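Long-range contacts in toxin RelG (Mycobacterium tuberculosis, PDB 3G5O), which acts as the RNA-cleaving toxin of a type II toxin-antitoxin pair, cutting preferentially at the 3' end of purine ribonucleotides and inhibiting growth unless its antitoxin neutralises it: residues C[65-70]-C[78-83]; C[19-24]-C[85-90]; C[28-33]-C[91-96]. All coordinates share one frame; numbering follows the deposited sequence. Where two conformers were deposited one is given.

Contact 1 of 3, residues C[65-70]-C[78-83]; sequences AGTFSA and LYRIDD
Y79 takes the crowded first torsion, CG between the backbone N and the carbonyl carbon (chi1 56°), which folds its ring over to F68 so that F68 CB lies over one face of it; F68 sets CG beside its own N (chi1 -67°), sending its ring off to one side. The two residues are cross-strand partners in the beta hairpin of strands 68-72 and 75-82, part of the central sheet of a RelE-family toxin. They form an antiparallel hydrogen-bonded pair, F68 N to Y79 O and Y79 N to F68 O, each 2.8 Å, both acceptors met in the carbonyl plane. F68 CB sits off-centre toward the rim of the tyrosine ring, 3.5 Å from Y79 CZ, a CH-pi contact. The two rings themselves, planes 23° apart, are slid past one another and barely overlap. A70 CB meets the tyrosine at its edge, 3.6 Å from Y79 CE2, and Y79 OH is hydrogen-bonded to P53 O, so the ring is held at its tip as well as by its neighbours. Farther along, I81 CG1 touches F68 CE2 at 3.7 Å, the two side chains crossing at about a right angle. On the face that carries S69 and L78, L78 CD1 reaches back to T67 OG1, a hydroxyl bonded to L64 O. R80 runs extended from CG to NE and lays its guanidinium against T67 CG2, which covers one face; its NH2 is salt-bridged to D75 of the antitoxin chain, whose W61 also packs on L78. Beyond the F68-Y79 pair a water links the segments, donating to G66 O at 2.7 Å and accepting from I81 N at 2.9 Å.

Contact 2 of 3, residues C[19-24]-C[85-90]; sequences TVRFTT and HTTVVI
F22 and I90 lie side by side and point the same way from adjacent parallel strands, and the isoleucine covers one face of the phenylalanine ring: I90 CG1 stands over the ring centre, 4.1 Å from the F22 centroid and almost on its normal. Set beside its own backbone N (chi1 -47°), the same I90 CG1 also meets V20 CG1 at 3.9 Å. One step back, V20 and V88 repeat the side-by-side arrangement, CG2 of V20 against CB of V88. These four form the apolar face of the pair. On the other face the R21 side chain crosses T87 obliquely, CG against T87 CG2, before it bends at chi2 and chi3 and leads away to T83 of the antitoxin chain, hydrogen-bonded through NE. T23 CG2 meets V89 CG1 at 3.5 Å, the side chains nearly perpendicular. The backbone binds in regular parallel register, T19 with T87 through F22 with I90: V88 N gives to T19 O from above the carbonyl plane, whereas I90 N reaches R21 O at 2.8 Å, nearly along the C=O axis and almost straight (171°). T23 N closes the series on I90 O at 3.1 Å. At the start, T19 N bonds to T86 O, at a G1 beta bulge where T86 and T87 both face D82; T87 OG1 gives to H85 O at 2.7 Å. T23 is the N-cap of helix 24-30, its OG1 hydrogen-bonded to T25 OG1 and A26 N. Strand 19-23 edges the toxin's own sheet, which continues through F22 and T23 into an antiparallel strand of the antitoxin, while helix 35-51 packs on V20, F22 and I90 through F46, A45 and L49, and strand 75-82 flanks strand 87-95 opposite.

Contact 3 of 3, residues C[28-33]-C[91-96]; sequences RDLHKL and LRVDHR
A salt-bridge network centred on the buried D29, with K32 and R92, ties helix 24-30 and the turn after it to strand 87-95, at the surface where the antitoxin chain packs. D29 points its CB at the strand, and OD2 is gripped by two donors. R92 NE, 2.8 Å away, uses the syn lone pair of D29 OD2 and lies with it in the guanidinium plane; the carboxylate and guanidinium planes are turned 42° apart. V93 N, at 2.9 Å from D29 OD2, comes from above the carboxylate plane, so side chain and backbone of the strand hold the same oxygen. R92 reaches this position because its chain bends at chi2 and chi3 (-70° and -51°). The other oxygen, D29 OD1, takes K32 NZ at 2.9 Å, also from above the plane. K32 NZ and R92 NH2 stand 4.1 Å apart; the carboxylate they share probably eases this like-charge approach, and the two cations would in turn favour an ionised D29. One water accepts from both cations and donates to V93 O, at 2.6 Å, and D94 OD1; a second donates to D29 O and V93 O, joining helix and strand backbones. Beside the polar cluster, L33, which ends the type I turn begun by L30, brings CD2 to H95 CB at 3.7 Å and CD1 to V93 CG1, crossing the valine at about a right angle. Helix 35-51 backs these leucines through V41. R92 NH1 bonds S70 of the antitoxin chain and D94 OD2 bonds its Y60. The classic beta bulge at L91 and R92, facing L78, precedes this junction, in which an N-terminal helix packs on the C-terminal strand, an arrangement in keeping with the RelE-family fold.

Overall arrangement
From the N terminus, strand 19-23 pairs with strand 87-95 in contact 2, closing a loop around both helices and the hairpin strands. The chain turns directly into helix 24-30, which, with the turn that follows, meets the later half of strand 87-95 in contact 3. These two contacts cross, their segments alternating, and share that last strand. Contact 1, the hairpin of 68-72 with 75-82, is nested inside both loops. Strand 75-82 lies next to strand 87-95, joined by R80 N to V89 O beside contact 2 and by L78 O to L91 N beside contact 3. Between contacts 2 and 3, F22 touches L30 and V93, linking the edge strand, first helix and last strand.

Contact 1 of 3, residues C[65-70]-C[78-83]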
loop_
_atom_site.group_PDB
_atom_site.type_symbol
_atom_site.label_atom_id
_atom_site.label_comp_id
_atom_site.label_asym_id
_atom_site.label_seq_id
_atom_site.Cartn_x
_atom_site.Cartn_y
_atom_site.Cartn_z
ATOM N N ALA C 65 7.768 -5.993 0.097
ATOM C CA ALA C 65 9.051 -5.912 -0.610
ATOM C C ALA C 65 9.642 -7.315 -0.698
ATOM O O ALA C 65 9.490 -8.094 0.232
ATOM C CB ALA C 65 10.046 -4.909 0.095
ATOM N N GLY C 66 10.279 -7.648 -1.814
ATOM C CA GLY C 66 10.830 -9.002 -2.008
ATOM C C GLY C 66 9.946 -9.907 -2.890
ATOM O O GLY C 66 10.395 -10.981 -3.320
ATOM N N THR C 67 8.709 -9.468 -3.169
ATOM C CA THR C 67 7.762 -10.235 -3.982
ATOM C C THR C 67 7.503 -9.459 -5.263
ATOM O O THR C 67 7.842 -8.259 -5.363
ATOM C CB THR C 67 6.409 -10.543 -3.238
ATOM O OG1 THR C 67 5.709 -9.334 -2.950
ATOM C CG2 THR C 67 6.622 -11.349 -1.917
ATOM N N PHE C 68 6.963 -10.149 -6.263
ATOM C CA PHE C 68 6.641 -9.543 -7.551
ATOM C C PHE C 68 5.215 -9.919 -7.899
ATOM O O PHE C 68 4.736 -10.995 -7.490
ATOM C CB PHE C 68 7.558 -10.093 -8.655
ATOM C CG PHE C 68 8.993 -9.696 -8.485
ATOM C CD1 PHE C 68 9.527 -8.633 -9.224
ATOM C CD2 PHE C 68 9.816 -10.379 -7.582
ATOM C CE1 PHE C 68 10.879 -8.247 -9.045
ATOM C CE2 PHE C 68 11.159 -9.985 -7.399
ATOM C CZ PHE C 68 11.680 -8.934 -8.125
ATOM N N SER C 69 4.569 -9.072 -8.697
ATOM C CA SER C 69 3.224 -9.340 -9.167
ATOM C C SER C 69 3.206 -9.287 -10.689
ATOM O O SER C 69 3.624 -8.286 -11.283
ATOM C CB SER C 69 2.284 -8.273 -8.615
ATOM O OG SER C 69 0.951 -8.534 -9.044
ATOM N N ALA C 70 2.711 -10.338 -11.334
ATOM C CA ALA C 70 2.558 -10.277 -12.784
ATOM C C ALA C 70 1.064 -10.395 -13.104
ATOM O O ALA C 70 0.390 -11.266 -12.567
ATOM C CB ALA C 70 3.342 -11.422 -13.466
ATOM N N LEU C 78 1.531 -13.790 -7.696
ATOM C CA LEU C 78 2.477 -13.203 -6.740
ATOM C C LEU C 78 3.644 -14.178 -6.588
ATOM O O LEU C 78 3.440 -15.359 -6.303
ATOM C CB LEU C 78 1.809 -13.014 -5.374
ATOM C CG LEU C 78 2.641 -12.383 -4.236
ATOM C CD1 LEU C 78 2.866 -10.914 -4.576
ATOM C CD2 LEU C 78 1.911 -12.527 -2.873
ATOM N N TYR C 79 4.876 -13.709 -6.731
ATOM C CA TYR C 79 5.993 -14.671 -6.791
ATOM C C TYR C 79 7.302 -14.139 -6.259
ATOM O O TYR C 79 7.400 -12.943 -6.035
ATOM C CB TYR C 79 6.199 -15.217 -8.208
ATOM C CG TYR C 79 6.423 -14.187 -9.267
ATOM C CD1 TYR C 79 7.709 -13.927 -9.736
ATOM C CD2 TYR C 79 5.348 -13.473 -9.826
ATOM C CE1 TYR C 79 7.939 -12.976 -10.752
ATOM C CE2 TYR C 79 5.561 -12.517 -10.829
ATOM C CZ TYR C 79 6.862 -12.286 -11.299
ATOM O OH TYR C 79 7.085 -11.349 -12.299
ATOM N N ARG C 80 8.264 -15.041 -6.024
ATOM C CA ARG C 80 9.610 -14.656 -5.652
ATOM C C ARG C 80 10.549 -15.167 -6.736
ATOM O O ARG C 80 10.245 -16.161 -7.413
ATOM C CB ARG C 80 9.993 -15.297 -4.311
ATOM C CG ARG C 80 9.179 -14.728 -3.107
ATOM C CD ARG C 80 9.822 -15.166 -1.781
ATOM N NE ARG C 80 9.088 -14.768 -0.573
ATOM C CZ ARG C 80 9.160 -13.571 -0.015
ATOM N NH1 ARG C 80 9.925 -12.628 -0.564
ATOM N NH2 ARG C 80 8.487 -13.323 1.101
ATOM N N ILE C 81 11.688 -14.478 -6.872
ATOM C CA ILE C 81 12.754 -14.842 -7.817
ATOM C C ILE C 81 13.983 -15.248 -7.014
ATOM O O ILE C 81 14.427 -14.504 -6.119
ATOM C CB ILE C 81 13.186 -13.661 -8.713
ATOM C CG1 ILE C 81 11.985 -12.996 -9.359
ATOM C CG2 ILE C 81 14.128 -14.133 -9.828
ATOM C CD1 ILE C 81 11.081 -13.977 -9.917
ATOM N N ASP C 82 14.525 -16.406 -7.324
ATOM C CA ASP C 82 15.761 -16.863 -6.717
ATOM C C ASP C 82 16.807 -16.986 -7.849
ATOM O O ASP C 82 16.878 -18.006 -8.542
ATOM C CB ASP C 82 15.488 -18.190 -6.002
ATOM C CG ASP C 82 16.765 -18.813 -5.388
ATOM O OD1 ASP C 82 17.883 -18.246 -5.555
ATOM O OD2 ASP C 82 16.633 -19.890 -4.757
ATOM N N ASP C 83 17.606 -15.937 -8.039
ATOM C CA ASP C 83 18.565 -15.911 -9.142
ATOM C C ASP C 83 19.646 -17.005 -9.078
ATOM O O ASP C 83 19.926 -17.645 -10.087
ATOM C CB ASP C 83 19.240 -14.535 -9.250
ATOM C CG ASP C 83 18.312 -13.473 -9.809
ATOM O OD1 ASP C 83 17.467 -13.809 -10.674
ATOM O OD2 ASP C 83 18.445 -12.287 -9.399
HETATM O O HOH W 1 12.063 -12.458 -4.891
#

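Contact 2 of 3, residues C[19-24]-C[85-90]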
loop_
_atom_site.group_PDB
_atom_site.type_symbol
_atom_site.label_atom_id
_atom_site.label_comp_id
_atom_site.label_asym_id
_atom_site.label_seq_id
_atom_site.Cartn_x
_atom_site.Cartn_y
_atom_site.Cartn_z
ATOM N N THR C 19 13.278 -22.119 -13.545
ATOM C CA THR C 19 12.404 -23.209 -13.137
ATOM C C THR C 19 11.279 -22.649 -12.248
ATOM O O THR C 19 11.557 -22.008 -11.260
ATOM C CB THR C 19 13.188 -24.235 -12.281
ATOM O OG1 THR C 19 14.311 -24.679 -13.031
ATOM C CG2 THR C 19 12.323 -25.452 -11.882
ATOM N N VAL C 20 10.033 -22.932 -12.589
ATOM C CA VAL C 20 8.885 -22.319 -11.888
ATOM C C VAL C 20 8.290 -23.392 -11.008
ATOM O O VAL C 20 8.143 -24.551 -11.437
ATOM C CB VAL C 20 7.813 -21.760 -12.870
ATOM C CG1 VAL C 20 6.499 -21.345 -12.082
ATOM C CG2 VAL C 20 8.356 -20.570 -13.625
ATOM N N ARG C 21 7.990 -23.028 -9.759
ATOM C CA ARG C 21 7.430 -23.963 -8.786
ATOM C C ARG C 21 6.241 -23.260 -8.137
ATOM O O ARG C 21 6.254 -22.024 -7.992
ATOM C CB ARG C 21 8.452 -24.266 -7.674
ATOM C CG ARG C 21 9.830 -24.762 -8.101
ATOM C CD ARG C 21 9.876 -26.244 -8.341
ATOM N NE ARG C 21 9.539 -27.085 -7.186
ATOM C CZ ARG C 21 9.499 -28.426 -7.246
ATOM N NH1 ARG C 21 9.818 -29.038 -8.382
ATOM N NH2 ARG C 21 9.149 -29.159 -6.192
ATOM N N PHE C 22 5.249 -24.030 -7.706
ATOM C CA PHE C 22 4.078 -23.472 -7.019
ATOM C C PHE C 22 4.201 -23.991 -5.595
ATOM O O PHE C 22 4.476 -25.193 -5.388
ATOM C CB PHE C 22 2.749 -24.022 -7.604
ATOM C CG PHE C 22 2.283 -23.334 -8.879
ATOM C CD1 PHE C 22 1.168 -22.500 -8.855
ATOM C CD2 PHE C 22 2.912 -23.579 -10.091
ATOM C CE1 PHE C 22 0.717 -21.859 -10.015
ATOM C CE2 PHE C 22 2.480 -22.954 -11.262
ATOM C CZ PHE C 22 1.352 -22.108 -11.213
ATOM N N THR C 23 3.978 -23.101 -4.635
ATOM C CA THR C 23 3.827 -23.492 -3.224
ATOM C C THR C 23 2.458 -24.167 -3.073
ATOM O O THR C 23 1.594 -24.077 -3.966
ATOM C CB THR C 23 3.865 -22.275 -2.274
ATOM O OG1 THR C 23 2.858 -21.325 -2.661
ATOM C CG2 THR C 23 5.245 -21.588 -2.295
ATOM N N THR C 24 2.261 -24.817 -1.925
ATOM C CA THR C 24 0.939 -25.327 -1.505
ATOM C C THR C 24 -0.104 -24.250 -1.495
ATOM O O THR C 24 -1.244 -24.473 -1.907
ATOM C CB THR C 24 0.991 -25.984 -0.069
ATOM O OG1 THR C 24 1.921 -27.062 -0.110
ATOM C CG2 THR C 24 -0.362 -26.536 0.346
ATOM N N HIS C 85 19.573 -19.940 -7.941
ATOM C CA HIS C 85 19.061 -21.265 -8.277
ATOM C C HIS C 85 18.172 -21.225 -9.518
ATOM O O HIS C 85 17.443 -22.175 -9.764
ATOM C CB HIS C 85 18.266 -21.870 -7.123
ATOM C CG HIS C 85 19.072 -22.103 -5.877
ATOM N ND1 HIS C 85 19.369 -21.098 -4.981
ATOM C CD2 HIS C 85 19.635 -23.229 -5.375
ATOM C CE1 HIS C 85 20.075 -21.594 -3.979
ATOM N NE2 HIS C 85 20.250 -22.885 -4.194
ATOM N N THR C 86 18.258 -20.137 -10.283
ATOM C CA THR C 86 17.395 -19.863 -11.459
ATOM C C THR C 86 15.980 -20.438 -11.297
ATOM O O THR C 86 15.522 -21.292 -12.092
ATOM C CB THR C 86 18.042 -20.317 -12.811
ATOM O OG1 THR C 86 18.299 -21.727 -12.800
ATOM C CG2 THR C 86 19.320 -19.554 -13.080
ATOM N N THR C 87 15.317 -19.976 -10.234
ATOM C CA THR C 87 14.027 -20.492 -9.837
ATOM C C THR C 87 13.064 -19.331 -9.551
ATOM O O THR C 87 13.479 -18.262 -9.056
ATOM C CB THR C 87 14.173 -21.446 -8.593
ATOM O OG1 THR C 87 14.891 -22.626 -8.994
ATOM C CG2 THR C 87 12.805 -21.916 -8.054
ATOM N N VAL C 88 11.791 -19.542 -9.901
ATOM C CA VAL C 88 10.702 -18.653 -9.509
ATOM C C VAL C 88 9.744 -19.520 -8.723
ATOM O O VAL C 88 9.462 -20.644 -9.157
ATOM C CB VAL C 88 9.964 -18.161 -10.734
ATOM C CG1 VAL C 88 8.594 -17.442 -10.336
ATOM C CG2 VAL C 88 10.881 -17.259 -11.557
ATOM N N VAL C 89 9.242 -18.989 -7.599
ATOM C CA VAL C 89 8.265 -19.657 -6.763
ATOM C C VAL C 89 7.021 -18.808 -6.613
ATOM O O VAL C 89 7.085 -17.659 -6.168
ATOM C CB VAL C 89 8.831 -20.021 -5.356
ATOM C CG1 VAL C 89 7.790 -20.831 -4.579
ATOM C CG2 VAL C 89 10.101 -20.886 -5.480
ATOM N N ILE C 90 5.890 -19.368 -7.055
ATOM C CA ILE C 90 4.597 -18.701 -7.011
ATOM C C ILE C 90 4.006 -18.897 -5.625
ATOM O O ILE C 90 3.826 -20.032 -5.196
ATOM C CB ILE C 90 3.602 -19.347 -8.015
ATOM C CG1 ILE C 90 4.269 -19.547 -9.380
ATOM C CG2 ILE C 90 2.291 -18.523 -8.116
ATOM C CD1 ILE C 90 4.708 -18.250 -10.007
#

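Contact 3 of 3, residues C[28-33]-C[91-96]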
loop_
_atom_site.group_PDB
_atom_site.type_symbol
_atom_site.label_atom_id
_atom_site.label_comp_id
_atom_site.label_asym_id
_atom_site.label_seq_id
_atom_site.Cartn_x
_atom_site.Cartn_y
_atom_site.Cartn_z
ATOM N N ARG C 28 -3.506 -24.287 -3.867
ATOM C CA ARG C 28 -4.875 -24.110 -3.378
ATOM C C ARG C 28 -5.620 -23.024 -4.133
ATOM O O ARG C 28 -6.816 -23.186 -4.442
ATOM C CB ARG C 28 -4.909 -23.804 -1.880
ATOM C CG ARG C 28 -4.661 -25.081 -1.038
ATOM C CD ARG C 28 -5.123 -24.910 0.432
ATOM N NE ARG C 28 -4.718 -23.656 1.058
ATOM C CZ ARG C 28 -3.542 -23.457 1.655
ATOM N NH1 ARG C 28 -2.635 -24.424 1.701
ATOM N NH2 ARG C 28 -3.264 -22.283 2.198
ATOM N N ASP C 29 -4.922 -21.928 -4.434
ATOM C CA ASP C 29 -5.477 -20.858 -5.281
ATOM C C ASP C 29 -5.866 -21.350 -6.683
ATOM O O ASP C 29 -6.925 -20.988 -7.208
ATOM C CB ASP C 29 -4.456 -19.723 -5.425
ATOM C CG ASP C 29 -4.360 -18.855 -4.203
ATOM O OD1 ASP C 29 -5.252 -18.860 -3.299
ATOM O OD2 ASP C 29 -3.362 -18.134 -4.157
ATOM N N LEU C 30 -5.005 -22.162 -7.303
ATOM C CA LEU C 30 -5.317 -22.733 -8.636
ATOM C C LEU C 30 -6.649 -23.462 -8.620
ATOM O O LEU C 30 -7.462 -23.319 -9.540
ATOM C CB LEU C 30 -4.242 -23.731 -9.113
ATOM C CG LEU C 30 -2.972 -23.166 -9.685
ATOM C CD1 LEU C 30 -2.077 -24.350 -10.123
ATOM C CD2 LEU C 30 -3.196 -22.208 -10.898
ATOM N N HIS C 31 -6.878 -24.220 -7.548
ATOM C CA HIS C 31 -8.165 -24.898 -7.356
ATOM C C HIS C 31 -9.405 -24.023 -7.348
ATOM O O HIS C 31 -10.499 -24.514 -7.611
ATOM C CB HIS C 31 -8.145 -25.825 -6.129
ATOM C CG HIS C 31 -7.800 -27.235 -6.483
ATOM N ND1 HIS C 31 -8.655 -28.044 -7.206
ATOM C CD2 HIS C 31 -6.682 -27.964 -6.274
ATOM C CE1 HIS C 31 -8.085 -29.217 -7.411
ATOM N NE2 HIS C 31 -6.885 -29.193 -6.859
ATOM N N LYS C 32 -9.260 -22.738 -7.061
ATOM C CA LYS C 32 -10.404 -21.855 -7.073
ATOM C C LYS C 32 -10.829 -21.441 -8.479
ATOM O O LYS C 32 -11.876 -20.808 -8.629
ATOM C CB LYS C 32 -10.122 -20.573 -6.270
ATOM C CG LYS C 32 -9.734 -20.823 -4.819
ATOM C CD LYS C 32 -9.708 -19.522 -3.985
ATOM C CE LYS C 32 -8.491 -18.676 -4.276
ATOM N NZ LYS C 32 -7.997 -18.033 -3.017
ATOM N N LEU C 33 -9.994 -21.713 -9.482
ATOM C CA LEU C 33 -10.221 -21.172 -10.824
ATOM C C LEU C 33 -11.018 -22.135 -11.708
ATOM O O LEU C 33 -10.804 -23.348 -11.655
ATOM C CB LEU C 33 -8.887 -20.900 -11.520
ATOM C CG LEU C 33 -7.938 -19.967 -10.778
ATOM C CD1 LEU C 33 -6.559 -19.857 -11.477
ATOM C CD2 LEU C 33 -8.644 -18.620 -10.613
ATOM N N LEU C 91 3.667 -17.799 -4.969
ATOM C CA LEU C 91 3.105 -17.771 -3.625
ATOM C C LEU C 91 1.588 -17.744 -3.678
ATOM O O LEU C 91 0.947 -18.404 -2.863
ATOM C CB LEU C 91 3.574 -16.488 -2.891
ATOM C CG LEU C 91 5.083 -16.248 -2.949
ATOM C CD1 LEU C 91 5.354 -14.995 -2.164
ATOM C CD2 LEU C 91 5.988 -17.465 -2.426
ATOM N N ARG C 92 1.032 -17.000 -4.633
ATOM C CA ARG C 92 -0.413 -16.804 -4.740
ATOM C C ARG C 92 -0.837 -16.608 -6.189
ATOM O O ARG C 92 -0.072 -16.076 -7.035
ATOM C CB ARG C 92 -0.881 -15.555 -3.953
ATOM C CG ARG C 92 -0.604 -15.543 -2.408
ATOM C CD ARG C 92 -1.482 -16.571 -1.653
ATOM N NE ARG C 92 -2.913 -16.461 -1.980
ATOM C CZ ARG C 92 -3.764 -15.645 -1.334
ATOM N NH1 ARG C 92 -3.345 -14.869 -0.341
ATOM N NH2 ARG C 92 -5.041 -15.605 -1.682
ATOM N N VAL C 93 -2.087 -16.976 -6.457
ATOM C CA VAL C 93 -2.730 -16.684 -7.755
ATOM C C VAL C 93 -4.095 -16.077 -7.435
ATOM O O VAL C 93 -4.843 -16.576 -6.549
ATOM C CB VAL C 93 -2.917 -17.969 -8.612
ATOM C CG1 VAL C 93 -3.562 -17.610 -9.975
ATOM C CG2 VAL C 93 -1.572 -18.636 -8.845
ATOM N N ASP C 94 -4.432 -14.999 -8.119
ATOM C CA ASP C 94 -5.733 -14.378 -7.872
ATOM C C ASP C 94 -6.385 -13.997 -9.214
ATOM O O ASP C 94 -5.682 -13.558 -10.164
ATOM C CB ASP C 94 -5.578 -13.145 -7.003
ATOM C CG ASP C 94 -6.909 -12.747 -6.293
ATOM O OD1 ASP C 94 -7.509 -13.580 -5.558
ATOM O OD2 ASP C 94 -7.328 -11.611 -6.465
ATOM N N HIS C 95 -7.698 -14.136 -9.264
ATOM C CA HIS C 95 -8.465 -13.777 -10.447
ATOM C C HIS C 95 -9.618 -12.905 -10.016
ATOM O O HIS C 95 -10.356 -13.274 -9.101
ATOM C CB HIS C 95 -9.044 -15.027 -11.123
ATOM C CG HIS C 95 -10.041 -14.698 -12.188
ATOM N ND1 HIS C 95 -11.390 -14.925 -12.036
ATOM C CD2 HIS C 95 -9.887 -14.098 -13.390
ATOM C CE1 HIS C 95 -12.027 -14.504 -13.117
ATOM N NE2 HIS C 95 -11.140 -13.982 -13.948
ATOM N N ARG C 96 -9.751 -11.742 -10.659
ATOM C CA ARG C 96 -10.844 -10.814 -10.351
ATOM C C ARG C 96 -11.419 -10.337 -11.654
ATOM O O ARG C 96 -10.789 -9.514 -12.341
ATOM C CB ARG C 96 -10.340 -9.579 -9.595
ATOM C CG ARG C 96 -9.753 -9.836 -8.241
ATOM C CD ARG C 96 -10.764 -10.132 -7.115
ATOM N NE ARG C 96 -10.094 -10.933 -6.066
ATOM C CZ ARG C 96 -10.706 -11.785 -5.237
ATOM N NH1 ARG C 96 -12.030 -11.947 -5.274
ATOM N NH2 ARG C 96 -9.988 -12.479 -4.353
HETATM O O HOH W 2 -7.124 -17.950 -7.694
HETATM O O HOH W 3 -6.343 -16.032 -4.450
#